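Local coordinates for protein coproheme decarboxylase (Thermus thermophilus, PDB 1VDH) that catalyses the hydrogen peroxide-dependent oxidative decarboxylation of Fe-coproporphyrin III to heme b, the last step of coproporphyrin-dependent heme biosynthesis, at residues S139-K149 against W196-P207. Residues are numbered along the deposited sequence; the frame is centred on the assembly and turned at random.
Sequences SGYVCFYPMNK and WEWGVDLFSEDP
Val200 rises under the ring of Tyr145, its CB 3.7 Å from the ring centroid and 16° off the normal, in a CH-pi contact. The Tyr145 ring lies back over Val200, its partner across the sheet, because CG sits between backbone N and carbonyl carbon (chi1 63°); Leu202 CD1 closes its edge at CE2, CG1 of Val200 lies against Tyr145 CZ, and Met147 SD comes to CG2 of Val200. This hump of side chains rides on two antiparallel strands of the chlorite dismutase-type barrel, 141-149 and 198-204, joined by eight backbone hydrogen bonds from Tyr141-Ser204 to Met147-Trp198.

The other face has its own fit. Opposite Pro146 stands Gly199, and with no side chain there the Phe144 ring settles close over the backbone, CE2 3.9 Å from Gly199 CA. Val142 pushes CG2 against Phe203 CE1 at 3.5 Å, the two side chains pointing the same way. Pro146 in turn sets CG over the face of the five-membered ring of Trp196 in a CH-pi contact, 3.7 Å from its centroid.

At the bulge, Glu197 and Trp198 both face Met147. The extended Glu197 chain brings OE2 to Lys149 N, 2.8 Å away, on the syn side though 33° out of the carboxylate plane; OE1 takes a water shared with Lys149 O and a salt bridge from Arg218 of a neighbouring subunit. At the far end Pro207 CD covers one face of Tyr141, while the Tyr141 hydroxyl bonds Asp84 of a different neighbouring subunit.

Chemically, apolar packing and paired backbone place Tyr145, the predicted active-site residue, and the predicted coproheme-binding run after it within the sheet, while the Glu197 carboxylate and Tyr141 hydroxyl, at opposite ends, bond to neighbouring subunits of the pentamer.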
loop_
_atom_site.group_PDB
_atom_site.type_symbol
_atom_site.label_atom_id
_atom_site.label_comp_id
_atom_site.label_asym_id
_atom_site.label_seq_id
_atom_site.Cartn_x
_atom_site.Cartn_y
_atom_site.Cartn_z
ATOM N N SER A 139 -26.426 -22.377 4.366
ATOM C CA SER A 139 -26.541 -22.580 2.927
ATOM C C SER A 139 -26.333 -21.235 2.254
ATOM O O SER A 139 -26.256 -20.206 2.922
ATOM C CB SER A 139 -27.929 -23.122 2.562
ATOM O OG SER A 139 -28.948 -22.187 2.879
ATOM N N GLY A 140 -26.245 -21.247 0.930
ATOM C CA GLY A 140 -26.082 -20.005 0.206
ATOM C C GLY A 140 -24.694 -19.397 0.192
ATOM O O GLY A 140 -23.684 -20.099 0.240
ATOM N N TYR A 141 -24.668 -18.069 0.180
ATOM C CA TYR A 141 -23.431 -17.307 0.091
ATOM C C TYR A 141 -23.314 -16.208 1.135
ATOM O O TYR A 141 -24.294 -15.831 1.778
ATOM C CB TYR A 141 -23.343 -16.675 -1.310
ATOM C CG TYR A 141 -23.497 -17.684 -2.425
ATOM C CD1 TYR A 141 -22.380 -18.232 -3.057
ATOM C CD2 TYR A 141 -24.757 -18.167 -2.778
ATOM C CE1 TYR A 141 -22.516 -19.248 -4.007
ATOM C CE2 TYR A 141 -24.901 -19.180 -3.719
ATOM C CZ TYR A 141 -23.783 -19.717 -4.324
ATOM O OH TYR A 141 -23.936 -20.754 -5.221
ATOM N N VAL A 142 -22.097 -15.697 1.283
ATOM C CA VAL A 142 -21.822 -14.616 2.210
ATOM C C VAL A 142 -21.075 -13.501 1.487
ATOM O O VAL A 142 -20.311 -13.753 0.550
ATOM C CB VAL A 142 -20.950 -15.076 3.420
ATOM C CG1 VAL A 142 -19.543 -15.463 2.959
ATOM C CG2 VAL A 142 -20.869 -13.956 4.462
ATOM N N CYS A 143 -21.376 -12.269 1.878
ATOM C CA CYS A 143 -20.706 -11.084 1.361
ATOM C C CYS A 143 -20.244 -10.322 2.592
ATOM O O CYS A 143 -21.061 -9.975 3.450
ATOM C CB CYS A 143 -21.653 -10.188 0.558
ATOM S SG CYS A 143 -20.988 -8.499 0.250
ATOM N N PHE A 144 -18.935 -10.136 2.719
ATOM C CA PHE A 144 -18.391 -9.384 3.843
ATOM C C PHE A 144 -17.606 -8.181 3.364
ATOM O O PHE A 144 -16.811 -8.280 2.428
ATOM C CB PHE A 144 -17.448 -10.230 4.714
ATOM C CG PHE A 144 -16.645 -9.404 5.697
ATOM C CD1 PHE A 144 -15.307 -9.095 5.443
ATOM C CD2 PHE A 144 -17.251 -8.866 6.828
ATOM C CE1 PHE A 144 -14.592 -8.256 6.296
ATOM C CE2 PHE A 144 -16.546 -8.025 7.690
ATOM C CZ PHE A 144 -15.213 -7.717 7.423
ATOM N N TYR A 145 -17.789 -7.064 4.057
ATOM C CA TYR A 145 -17.053 -5.846 3.757
ATOM C C TYR A 145 -17.068 -4.926 4.962
ATOM O O TYR A 145 -18.041 -4.903 5.721
ATOM C CB TYR A 145 -17.637 -5.112 2.543
ATOM C CG TYR A 145 -19.057 -4.612 2.716
ATOM C CD1 TYR A 145 -19.312 -3.301 3.123
ATOM C CD2 TYR A 145 -20.142 -5.434 2.425
ATOM C CE1 TYR A 145 -20.614 -2.822 3.232
ATOM C CE2 TYR A 145 -21.447 -4.965 2.532
ATOM C CZ TYR A 145 -21.674 -3.660 2.935
ATOM O OH TYR A 145 -22.964 -3.202 3.038
ATOM N N PRO A 146 -15.935 -4.264 5.234
ATOM C CA PRO A 146 -15.847 -3.338 6.361
ATOM C C PRO A 146 -16.141 -1.935 5.816
ATOM O O PRO A 146 -16.083 -1.709 4.599
ATOM C CB PRO A 146 -14.392 -3.486 6.796
ATOM C CG PRO A 146 -13.682 -3.641 5.493
ATOM C CD PRO A 146 -14.592 -4.587 4.713
ATOM N N MET A 147 -16.456 -0.997 6.700
ATOM C CA MET A 147 -16.744 0.365 6.261
ATOM C C MET A 147 -16.648 1.361 7.405
ATOM O O MET A 147 -16.668 0.980 8.576
ATOM C CB MET A 147 -18.148 0.449 5.631
ATOM C CG MET A 147 -19.309 0.209 6.602
ATOM S SD MET A 147 -20.949 0.371 5.809
ATOM C CE MET A 147 -21.078 2.142 5.639
ATOM N N ASN A 148 -16.500 2.632 7.035
ATOM C CA ASN A 148 -16.448 3.754 7.969
ATOM C C ASN A 148 -17.526 4.735 7.526
ATOM O O ASN A 148 -18.052 4.641 6.413
ATOM C CB ASN A 148 -15.132 4.539 7.851
ATOM C CG ASN A 148 -13.911 3.718 8.178
ATOM O OD1 ASN A 148 -12.845 3.934 7.601
ATOM N ND2 ASN A 148 -14.043 2.796 9.117
ATOM N N LYS A 149 -17.836 5.686 8.403
ATOM C CA LYS A 149 -18.770 6.750 8.080
ATOM C C LYS A 149 -17.833 7.930 7.844
ATOM O O LYS A 149 -16.991 8.257 8.692
ATOM C CB LYS A 149 -19.740 7.022 9.232
ATOM C CG LYS A 149 -21.034 6.209 9.149
ATOM C CD LYS A 149 -21.938 6.709 8.028
ATOM C CE LYS A 149 -23.300 6.007 8.038
ATOM N NZ LYS A 149 -23.208 4.551 7.739
ATOM N N TRP A 196 -11.464 -0.653 10.666
ATOM C CA TRP A 196 -12.651 0.028 10.143
ATOM C C TRP A 196 -13.694 0.109 11.259
ATOM O O TRP A 196 -13.644 -0.661 12.215
ATOM C CB TRP A 196 -13.225 -0.728 8.939
ATOM C CG TRP A 196 -12.270 -0.850 7.774
ATOM C CD1 TRP A 196 -11.233 -1.733 7.651
ATOM C CD2 TRP A 196 -12.278 -0.071 6.569
ATOM N NE1 TRP A 196 -10.596 -1.551 6.448
ATOM C CE2 TRP A 196 -11.215 -0.538 5.763
ATOM C CE3 TRP A 196 -13.081 0.977 6.092
ATOM C CZ2 TRP A 196 -10.932 0.007 4.501
ATOM C CZ3 TRP A 196 -12.799 1.522 4.833
ATOM C CH2 TRP A 196 -11.732 1.034 4.056
ATOM N N GLU A 197 -14.634 1.038 11.129
ATOM C CA GLU A 197 -15.666 1.241 12.143
ATOM C C GLU A 197 -16.733 0.157 12.219
ATOM O O GLU A 197 -17.246 -0.133 13.300
ATOM C CB GLU A 197 -16.297 2.618 11.960
ATOM C CG GLU A 197 -15.316 3.748 12.241
ATOM C CD GLU A 197 -15.719 5.069 11.616
ATOM O OE1 GLU A 197 -14.939 6.028 11.751
ATOM O OE2 GLU A 197 -16.798 5.154 10.992
ATOM N N TRP A 198 -17.066 -0.441 11.079
ATOM C CA TRP A 198 -18.065 -1.505 11.049
ATOM C C TRP A 198 -17.680 -2.637 10.118
ATOM O O TRP A 198 -16.896 -2.462 9.189
ATOM C CB TRP A 198 -19.435 -0.985 10.584
ATOM C CG TRP A 198 -20.123 -0.076 11.556
ATOM C CD1 TRP A 198 -20.895 -0.446 12.624
ATOM C CD2 TRP A 198 -20.081 1.353 11.563
ATOM N NE1 TRP A 198 -21.326 0.670 13.302
ATOM C CE2 TRP A 198 -20.841 1.788 12.672
ATOM C CE3 TRP A 198 -19.470 2.313 10.741
ATOM C CZ2 TRP A 198 -21.005 3.144 12.984
ATOM C CZ3 TRP A 198 -19.634 3.661 11.052
ATOM C CH2 TRP A 198 -20.396 4.063 12.166
ATOM N N GLY A 199 -18.240 -3.803 10.413
ATOM C CA GLY A 199 -18.066 -4.977 9.588
ATOM C C GLY A 199 -19.484 -5.288 9.135
ATOM O O GLY A 199 -20.432 -5.131 9.916
ATOM N N VAL A 200 -19.657 -5.661 7.871
ATOM C CA VAL A 200 -20.984 -5.987 7.358
ATOM C C VAL A 200 -21.008 -7.367 6.709
ATOM O O VAL A 200 -20.198 -7.658 5.832
ATOM C CB VAL A 200 -21.468 -4.962 6.299
ATOM C CG1 VAL A 200 -22.877 -5.325 5.824
ATOM C CG2 VAL A 200 -21.457 -3.543 6.868
ATOM N N ASP A 201 -21.935 -8.209 7.161
ATOM C CA ASP A 201 -22.118 -9.550 6.613
ATOM C C ASP A 201 -23.498 -9.652 5.990
ATOM O O ASP A 201 -24.504 -9.398 6.656
ATOM C CB ASP A 201 -22.018 -10.617 7.702
ATOM C CG ASP A 201 -20.611 -10.821 8.182
ATOM O OD1 ASP A 201 -19.826 -11.476 7.462
ATOM O OD2 ASP A 201 -20.294 -10.321 9.276
ATOM N N LEU A 202 -23.537 -9.973 4.704
ATOM C CA LEU A 202 -24.801 -10.153 3.994
ATOM C C LEU A 202 -24.881 -11.638 3.651
ATOM O O LEU A 202 -23.876 -12.247 3.289
ATOM C CB LEU A 202 -24.831 -9.320 2.703
ATOM C CG LEU A 202 -24.590 -7.804 2.805
ATOM C CD1 LEU A 202 -24.728 -7.163 1.420
ATOM C CD2 LEU A 202 -25.573 -7.172 3.781
ATOM N N PHE A 203 -26.066 -12.224 3.799
ATOM C CA PHE A 203 -26.269 -13.636 3.502
ATOM C C PHE A 203 -27.422 -13.768 2.517
ATOM O O PHE A 203 -28.466 -13.134 2.690
ATOM C CB PHE A 203 -26.592 -14.410 4.783
ATOM C CG PHE A 203 -25.529 -14.309 5.841
ATOM C CD1 PHE A 203 -24.359 -15.053 5.747
ATOM C CD2 PHE A 203 -25.707 -13.478 6.941
ATOM C CE1 PHE A 203 -23.379 -14.976 6.739
ATOM C CE2 PHE A 203 -24.733 -13.393 7.939
ATOM C CZ PHE A 203 -23.568 -14.144 7.836
ATOM N N SER A 204 -27.240 -14.602 1.496
ATOM C CA SER A 204 -28.269 -14.795 0.473
ATOM C C SER A 204 -28.016 -16.079 -0.296
ATOM O O SER A 204 -26.903 -16.599 -0.292
ATOM C CB SER A 204 -28.249 -13.618 -0.516
ATOM O OG SER A 204 -29.309 -13.708 -1.458
ATOM N N GLU A 205 -29.050 -16.579 -0.970
ATOM C CA GLU A 205 -28.921 -17.798 -1.765
ATOM C C GLU A 205 -28.416 -17.480 -3.166
ATOM O O GLU A 205 -28.132 -18.384 -3.949
ATOM C CB GLU A 205 -30.266 -18.530 -1.860
ATOM C CG GLU A 205 -30.814 -19.013 -0.522
ATOM C CD GLU A 205 -29.893 -19.998 0.193
ATOM O OE1 GLU A 205 -29.426 -20.972 -0.441
ATOM O OE2 GLU A 205 -29.645 -19.803 1.402
ATOM N N ASP A 206 -28.309 -16.190 -3.475
ATOM C CA ASP A 206 -27.849 -15.739 -4.786
ATOM C C ASP A 206 -26.923 -14.541 -4.589
ATOM O O ASP A 206 -27.347 -13.502 -4.089
ATOM C CB ASP A 206 -29.060 -15.336 -5.645
ATOM C CG ASP A 206 -28.691 -15.009 -7.096
ATOM O OD1 ASP A 206 -27.494 -14.893 -7.432
ATOM O OD2 ASP A 206 -29.625 -14.858 -7.912
ATOM N N PRO A 207 -25.646 -14.674 -4.993
ATOM C CA PRO A 207 -24.678 -13.582 -4.847
ATOM C C PRO A 207 -25.085 -12.317 -5.601
ATOM O O PRO A 207 -24.678 -11.220 -5.238
ATOM C CB PRO A 207 -23.374 -14.198 -5.376
ATOM C CG PRO A 207 -23.840 -15.234 -6.338
ATOM C CD PRO A 207 -25.021 -15.847 -5.631
HETATM O O HOH W 1 -14.736 8.051 10.168
#